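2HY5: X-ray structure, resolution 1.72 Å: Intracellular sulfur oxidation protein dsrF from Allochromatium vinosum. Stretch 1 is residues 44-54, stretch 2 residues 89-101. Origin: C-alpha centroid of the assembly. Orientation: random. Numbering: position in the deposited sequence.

Stretch 1 (44-54) LDDGVYQLTRG
Stretch 2, residues 89-101: ARGLTQDDLVEIA

Residues 46-50 of stretch 1 have helical phi/psi angles, and the chain then extends through Thr52 and Arg53 (psi 147° and 158°); together the two stretches bury 701 Å². Along stretch 2, Arg90 reaches in first, its side chain m, t, t with chi4 at 68°. NE and NH2 each donate to Asp46 OD1 at 2.9 Å, forming a salt bridge on one carboxylate oxygen. One water accepts from Arg90 NH2 (2.9 Å) and donates to Asp45 OD1 (3.0 Å). The aliphatic part of the arginine is used as well: Arg90 CD lies over one face of the Tyr49 ring, 3.8 Å from its centroid, a CH-pi contact, and 3.6 Å from Val48 CG2.

Leu92 (m, t) points toward stretch 1 and sets CD1 3.7 Å from Tyr49 CE2. After the 3-10 segment 94-96, the backbones meet in a single beta bridge, Thr52 with Leu97, at a CA-CA distance of 4.4 Å. Arg53 N donates to Asp96 O (3.0 Å) and Val98 N to Leu51 O (2.9 Å), so the bonds flank the bridged pair. Leu97 (m, t) brings CD2 to 4.0 Å from Leu51 CB. Finally, Leu51 CD2 (m, t rotamer) lies 4.3 Å from Val98 CG2 and 4.4 Å from Ile100 CD1, extending the apolar contact.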

ATOM      1  N   LEU B  44      -4.774 -15.409   8.492  1.00  6.81           N
ATOM      2  CA  LEU B  44      -3.513 -15.347   9.210  1.00  8.15           C
ATOM      3  C   LEU B  44      -3.116 -13.898   9.461  1.00  7.22           C
ATOM      4  O   LEU B  44      -3.525 -12.993   8.728  1.00  7.01           O
ATOM      5  CB  LEU B  44      -2.434 -16.051   8.377  1.00 13.08           C
ATOM      6  CG  LEU B  44      -0.966 -15.949   8.797  1.00 17.50           C
ATOM      7  CD1 LEU B  44      -0.750 -16.675  10.119  1.00 18.82           C
ATOM      8  CD2 LEU B  44      -0.088 -16.549   7.704  1.00 19.37           C
ATOM      9  N   ASP B  45      -2.311 -13.680  10.494  1.00  7.21           N
ATOM     10  CA  ASP B  45      -1.870 -12.333  10.839  1.00  7.20           C
ATOM     11  C   ASP B  45      -3.087 -11.418  10.980  1.00  5.93           C
ATOM     12  O   ASP B  45      -4.079 -11.817  11.588  1.00  6.29           O
ATOM     13  CB  ASP B  45      -0.895 -11.809   9.779  1.00  9.83           C
ATOM     14  CG  ASP B  45       0.413 -12.601   9.749  1.00 16.13           C
ATOM     15  OD1 ASP B  45       0.905 -12.980  10.834  1.00 17.43           O
ATOM     16  OD2 ASP B  45       0.958 -12.836   8.649  1.00 17.80           O
ATOM     17  N   ASP B  46      -3.039 -10.209  10.424  1.00  9.23           N
ATOM     18  CA  ASP B  46      -4.183  -9.306  10.560  1.00  9.26           C
ATOM     19  C   ASP B  46      -5.437  -9.815   9.869  1.00  8.82           C
ATOM     20  O   ASP B  46      -6.518  -9.257  10.044  1.00  8.62           O
ATOM     21  CB  ASP B  46      -3.851  -7.897  10.054  1.00 10.91           C
ATOM     22  CG  ASP B  46      -3.050  -7.086  11.060  1.00 13.58           C
ATOM     23  OD1 ASP B  46      -2.982  -7.489  12.239  1.00 13.45           O
ATOM     24  OD2 ASP B  46      -2.499  -6.036  10.666  1.00 15.65           O
ATOM     25  N   GLY B  47      -5.292 -10.877   9.085  1.00  7.28           N
ATOM     26  CA  GLY B  47      -6.445 -11.445   8.412  1.00  6.36           C
ATOM     27  C   GLY B  47      -7.465 -11.975   9.408  1.00  6.29           C
ATOM     28  O   GLY B  47      -8.658 -12.051   9.107  1.00  6.77           O
ATOM     29  N   VAL B  48      -7.014 -12.343  10.604  1.00  7.57           N
ATOM     30  CA  VAL B  48      -7.952 -12.859  11.597  1.00  6.75           C
ATOM     31  C   VAL B  48      -8.949 -11.775  12.010  1.00  6.96           C
ATOM     32  O   VAL B  48     -10.033 -12.075  12.492  1.00  6.27           O
ATOM     33  CB  VAL B  48      -7.230 -13.406  12.858  1.00  8.49           C
ATOM     34  CG1 VAL B  48      -6.208 -14.473  12.444  1.00  9.43           C
ATOM     35  CG2 VAL B  48      -6.558 -12.281  13.623  1.00  9.21           C
ATOM     36  N   TYR B  49      -8.579 -10.514  11.810  1.00  6.56           N
ATOM     37  CA  TYR B  49      -9.460  -9.401  12.155  1.00  6.37           C
ATOM     38  C   TYR B  49     -10.651  -9.337  11.203  1.00  6.62           C
ATOM     39  O   TYR B  49     -11.664  -8.695  11.495  1.00  5.79           O
ATOM     40  CB  TYR B  49      -8.681  -8.083  12.106  1.00  5.97           C
ATOM     41  CG  TYR B  49      -7.867  -7.789  13.349  1.00  7.51           C
ATOM     42  CD1 TYR B  49      -6.569  -7.298  13.253  1.00  6.11           C
ATOM     43  CD2 TYR B  49      -8.419  -7.948  14.620  1.00  8.53           C
ATOM     44  CE1 TYR B  49      -5.836  -6.965  14.387  1.00  6.00           C
ATOM     45  CE2 TYR B  49      -7.700  -7.619  15.761  1.00  8.30           C
ATOM     46  CZ  TYR B  49      -6.411  -7.126  15.636  1.00  8.32           C
ATOM     47  OH  TYR B  49      -5.712  -6.775  16.762  1.00  9.59           O
ATOM     48  N   GLN B  50     -10.528  -9.988  10.049  1.00  6.24           N
ATOM     49  CA  GLN B  50     -11.624  -9.987   9.088  1.00  7.31           C
ATOM     50  C   GLN B  50     -12.847 -10.716   9.640  1.00  8.49           C
ATOM     51  O   GLN B  50     -13.974 -10.481   9.202  1.00  8.96           O
ATOM     52  CB  GLN B  50     -11.191 -10.657   7.783  1.00  6.99           C
ATOM     53  CG  GLN B  50     -10.173  -9.876   6.970  1.00  6.43           C
ATOM     54  CD  GLN B  50      -9.881 -10.543   5.635  1.00  5.56           C
ATOM     55  OE1 GLN B  50     -10.736 -11.231   5.080  1.00 10.12           O
ATOM     56  NE2 GLN B  50      -8.687 -10.322   5.105  1.00  9.42           N
ATOM     57  N   LEU B  51     -12.625 -11.594  10.612  1.00  7.80           N
ATOM     58  CA  LEU B  51     -13.719 -12.371  11.183  1.00  8.13           C
ATOM     59  C   LEU B  51     -14.271 -11.911  12.525  1.00  9.02           C
ATOM     60  O   LEU B  51     -15.007 -12.655  13.162  1.00  7.84           O
ATOM     61  CB  LEU B  51     -13.306 -13.841  11.302  1.00  9.66           C
ATOM     62  CG  LEU B  51     -12.968 -14.578  10.004  1.00  9.59           C
ATOM     63  CD1 LEU B  51     -12.571 -16.012  10.328  1.00 13.59           C
ATOM     64  CD2 LEU B  51     -14.169 -14.551   9.071  1.00 12.87           C
ATOM     65  N   THR B  52     -13.935 -10.701  12.962  1.00  8.24           N
ATOM     66  CA  THR B  52     -14.447 -10.223  14.242  1.00  9.19           C
ATOM     67  C   THR B  52     -15.962 -10.063  14.198  1.00  9.89           C
ATOM     68  O   THR B  52     -16.537  -9.727  13.162  1.00  9.73           O
ATOM     69  CB  THR B  52     -13.820  -8.871  14.654  1.00 12.78           C
ATOM     70  OG1 THR B  52     -14.111  -7.886  13.657  1.00 12.88           O
ATOM     71  CG2 THR B  52     -12.317  -9.009  14.817  1.00 11.13           C
ATOM     72  N   ARG B  53     -16.603 -10.309  15.332  1.00 11.62           N
ATOM     73  CA  ARG B  53     -18.050 -10.193  15.417  1.00 13.12           C
ATOM     74  C   ARG B  53     -18.446  -8.787  15.855  1.00 12.28           C
ATOM     75  O   ARG B  53     -17.645  -8.059  16.440  1.00 13.57           O
ATOM     76  CB  ARG B  53     -18.596 -11.222  16.412  1.00 26.22           C
ATOM     77  CG  ARG B  53     -18.152 -10.983  17.841  1.00 30.45           C
ATOM     78  CD  ARG B  53     -18.328 -12.211  18.733  1.00 35.13           C
ATOM     79  NE  ARG B  53     -19.687 -12.748  18.727  1.00 39.73           N
ATOM     80  CZ  ARG B  53     -20.140 -13.644  17.853  1.00 42.38           C
ATOM     81  NH1 ARG B  53     -19.344 -14.115  16.904  1.00 44.10           N
ATOM     82  NH2 ARG B  53     -21.392 -14.075  17.935  1.00 43.89           N
ATOM     83  N   GLY B  54     -19.676  -8.403  15.540  1.00 12.27           N
ATOM     84  CA  GLY B  54     -20.175  -7.098  15.945  1.00 13.16           C
ATOM     85  C   GLY B  54     -19.651  -5.856  15.249  1.00 13.29           C
ATOM     86  O   GLY B  54     -19.640  -4.773  15.836  1.00 13.27           O
ATOM     87  N   ALA B  89      -1.679 -13.204  19.561  1.00 11.95           N
ATOM     88  CA  ALA B  89      -0.894 -11.985  19.443  1.00 11.38           C
ATOM     89  C   ALA B  89      -1.797 -10.755  19.489  1.00 11.43           C
ATOM     90  O   ALA B  89      -1.358  -9.657  19.835  1.00 11.34           O
ATOM     91  CB  ALA B  89      -0.097 -12.007  18.143  1.00 13.23           C
ATOM     92  N   ARG B  90      -3.066 -10.949  19.159  1.00 10.00           N
ATOM     93  CA  ARG B  90      -4.015  -9.848  19.139  1.00 11.05           C
ATOM     94  C   ARG B  90      -4.990  -9.884  20.319  1.00 12.57           C
ATOM     95  O   ARG B  90      -5.969  -9.139  20.356  1.00 14.22           O
ATOM     96  CB  ARG B  90      -4.741  -9.864  17.791  1.00 11.33           C
ATOM     97  CG  ARG B  90      -3.762  -9.642  16.647  1.00 10.41           C
ATOM     98  CD  ARG B  90      -4.324  -9.917  15.267  1.00 10.83           C
ATOM     99  NE  ARG B  90      -3.348  -9.558  14.238  1.00 10.07           N
ATOM    100  CZ  ARG B  90      -2.197 -10.198  14.037  1.00 11.39           C
ATOM    101  NH1 ARG B  90      -1.867 -11.245  14.787  1.00 12.60           N
ATOM    102  NH2 ARG B  90      -1.360  -9.781  13.099  1.00 12.61           N
ATOM    103  N   GLY B  91      -4.694 -10.742  21.292  1.00 15.53           N
ATOM    104  CA  GLY B  91      -5.540 -10.860  22.465  1.00 16.33           C
ATOM    105  C   GLY B  91      -6.955 -11.294  22.142  1.00 17.15           C
ATOM    106  O   GLY B  91      -7.903 -10.933  22.841  1.00 17.30           O
ATOM    107  N   LEU B  92      -7.103 -12.079  21.081  1.00 12.67           N
ATOM    108  CA  LEU B  92      -8.416 -12.553  20.678  1.00 12.76           C
ATOM    109  C   LEU B  92      -8.563 -14.045  20.928  1.00 13.39           C
ATOM    110  O   LEU B  92      -7.575 -14.769  21.032  1.00 14.11           O
ATOM    111  CB  LEU B  92      -8.650 -12.277  19.190  1.00 12.93           C
ATOM    112  CG  LEU B  92      -8.577 -10.834  18.693  1.00 14.47           C
ATOM    113  CD1 LEU B  92      -8.763 -10.827  17.185  1.00 15.60           C
ATOM    114  CD2 LEU B  92      -9.647  -9.988  19.369  1.00 15.64           C
ATOM    115  N   THR B  93      -9.808 -14.492  21.032  1.00 15.34           N
ATOM    116  CA  THR B  93     -10.101 -15.903  21.228  1.00 15.80           C
ATOM    117  C   THR B  93     -11.162 -16.221  20.188  1.00 15.52           C
ATOM    118  O   THR B  93     -11.691 -15.307  19.547  1.00 14.38           O
ATOM    119  CB  THR B  93     -10.660 -16.185  22.637  1.00 21.11           C
ATOM    120  OG1 THR B  93     -11.980 -15.640  22.754  1.00 21.88           O
ATOM    121  CG2 THR B  93      -9.767 -15.556  23.692  1.00 21.26           C
ATOM    122  N   GLN B  94     -11.485 -17.494  20.006  1.00 13.66           N
ATOM    123  CA  GLN B  94     -12.492 -17.829  19.009  1.00 15.19           C
ATOM    124  C   GLN B  94     -13.828 -17.168  19.339  1.00 15.86           C
ATOM    125  O   GLN B  94     -14.668 -16.975  18.459  1.00 14.78           O
ATOM    126  CB  GLN B  94     -12.653 -19.347  18.885  1.00 15.56           C
ATOM    127  CG  GLN B  94     -13.760 -19.756  17.911  1.00 16.86           C
ATOM    128  CD  GLN B  94     -13.447 -21.027  17.139  1.00 16.02           C
ATOM    129  OE1 GLN B  94     -12.977 -22.014  17.703  1.00 16.83           O
ATOM    130  NE2 GLN B  94     -13.725 -21.010  15.842  1.00 14.78           N
ATOM    131  N   ASP B  95     -14.017 -16.806  20.606  1.00 17.30           N
ATOM    132  CA  ASP B  95     -15.254 -16.154  21.030  1.00 17.84           C
ATOM    133  C   ASP B  95     -15.414 -14.761  20.425  1.00 16.49           C
ATOM    134  O   ASP B  95     -16.510 -14.198  20.431  1.00 17.36           O
ATOM    135  CB  ASP B  95     -15.309 -16.059  22.559  1.00 38.12           C
ATOM    136  CG  ASP B  95     -15.746 -17.359  23.211  1.00 42.72           C
ATOM    137  OD1 ASP B  95     -15.111 -18.404  22.955  1.00 46.89           O
ATOM    138  OD2 ASP B  95     -16.728 -17.336  23.982  1.00 46.70           O
ATOM    139  N   ASP B  96     -14.324 -14.205  19.901  1.00 14.18           N
ATOM    140  CA  ASP B  96     -14.358 -12.876  19.294  1.00 13.90           C
ATOM    141  C   ASP B  96     -14.693 -12.931  17.810  1.00 12.74           C
ATOM    142  O   ASP B  96     -14.894 -11.896  17.169  1.00 11.13           O
ATOM    143  CB  ASP B  96     -13.003 -12.180  19.452  1.00 19.33           C
ATOM    144  CG  ASP B  96     -12.703 -11.797  20.886  1.00 22.41           C
ATOM    145  OD1 ASP B  96     -11.731 -12.340  21.453  1.00 22.64           O
ATOM    146  OD2 ASP B  96     -13.439 -10.951  21.438  1.00 23.84           O
ATOM    147  N   LEU B  97     -14.752 -14.139  17.265  1.00 10.86           N
ATOM    148  CA  LEU B  97     -15.021 -14.314  15.845  1.00 10.19           C
ATOM    149  C   LEU B  97     -16.450 -14.729  15.546  1.00 10.40           C
ATOM    150  O   LEU B  97     -17.150 -15.270  16.403  1.00 11.15           O
ATOM    151  CB  LEU B  97     -14.059 -15.355  15.269  1.00 11.57           C
ATOM    152  CG  LEU B  97     -12.593 -15.133  15.651  1.00 10.22           C
ATOM    153  CD1 LEU B  97     -11.751 -16.276  15.123  1.00 11.75           C
ATOM    154  CD2 LEU B  97     -12.108 -13.795  15.103  1.00 10.10           C
ATOM    155  N   VAL B  98     -16.879 -14.470  14.317  1.00  9.37           N
ATOM    156  CA  VAL B  98     -18.218 -14.832  13.897  1.00  9.96           C
ATOM    157  C   VAL B  98     -18.265 -16.331  13.645  1.00 10.84           C
ATOM    158  O   VAL B  98     -17.232 -16.975  13.424  1.00 10.54           O
ATOM    159  CB  VAL B  98     -18.622 -14.117  12.586  1.00 13.46           C
ATOM    160  CG1 VAL B  98     -18.594 -12.605  12.779  1.00 14.46           C
ATOM    161  CG2 VAL B  98     -17.689 -14.537  11.454  1.00 13.18           C
ATOM    162  N   GLU B  99     -19.466 -16.887  13.699  1.00 12.20           N
ATOM    163  CA  GLU B  99     -19.648 -18.303  13.433  1.00 12.99           C
ATOM    164  C   GLU B  99     -20.101 -18.399  11.987  1.00 12.96           C
ATOM    165  O   GLU B  99     -20.846 -17.545  11.509  1.00 12.99           O
ATOM    166  CB  GLU B  99     -20.714 -18.893  14.359  1.00 23.33           C
ATOM    167  CG  GLU B  99     -20.328 -18.883  15.826  1.00 29.10           C
ATOM    168  CD  GLU B  99     -21.364 -19.557  16.701  1.00 35.12           C
ATOM    169  OE1 GLU B  99     -22.508 -19.057  16.761  1.00 38.75           O
ATOM    170  OE2 GLU B  99     -21.036 -20.588  17.325  1.00 38.86           O
ATOM    171  N   ILE B 100     -19.636 -19.427  11.290  1.00  9.39           N
ATOM    172  CA  ILE B 100     -20.008 -19.628   9.899  1.00  8.93           C
ATOM    173  C   ILE B 100     -20.619 -21.017   9.777  1.00  9.68           C
ATOM    174  O   ILE B 100     -19.928 -22.031   9.923  1.00 10.07           O
ATOM    175  CB  ILE B 100     -18.777 -19.499   8.979  1.00  9.18           C
ATOM    176  CG1 ILE B 100     -18.205 -18.083   9.094  1.00  8.56           C
ATOM    177  CG2 ILE B 100     -19.158 -19.829   7.539  1.00  7.76           C
ATOM    178  CD1 ILE B 100     -16.946 -17.849   8.263  1.00  8.66           C
ATOM    179  N   ALA B 101     -21.924 -21.051   9.516  1.00 13.01           N
ATOM    180  CA  ALA B 101     -22.658 -22.306   9.394  1.00 14.52           C
ATOM    181  C   ALA B 101     -22.422 -23.025   8.075  1.00 15.34           C
ATOM    182  O   ALA B 101     -22.026 -22.419   7.080  1.00 15.31           O
ATOM    183  CB  ALA B 101     -24.149 -22.049   9.582  1.00 15.05           C
TER
HETATM  184  O   HOH W   1       1.403 -10.519  12.467  1.00 27.99           O
HETATM  185  O   HOH W   2       0.649 -12.690  14.091  1.00 31.25           O
HETATM  186  O   HOH W   3      -7.125  -7.315  19.143  1.00 17.88           O
HETATM  187  O   HOH W   4     -21.682 -15.285  14.736  1.00 19.75           O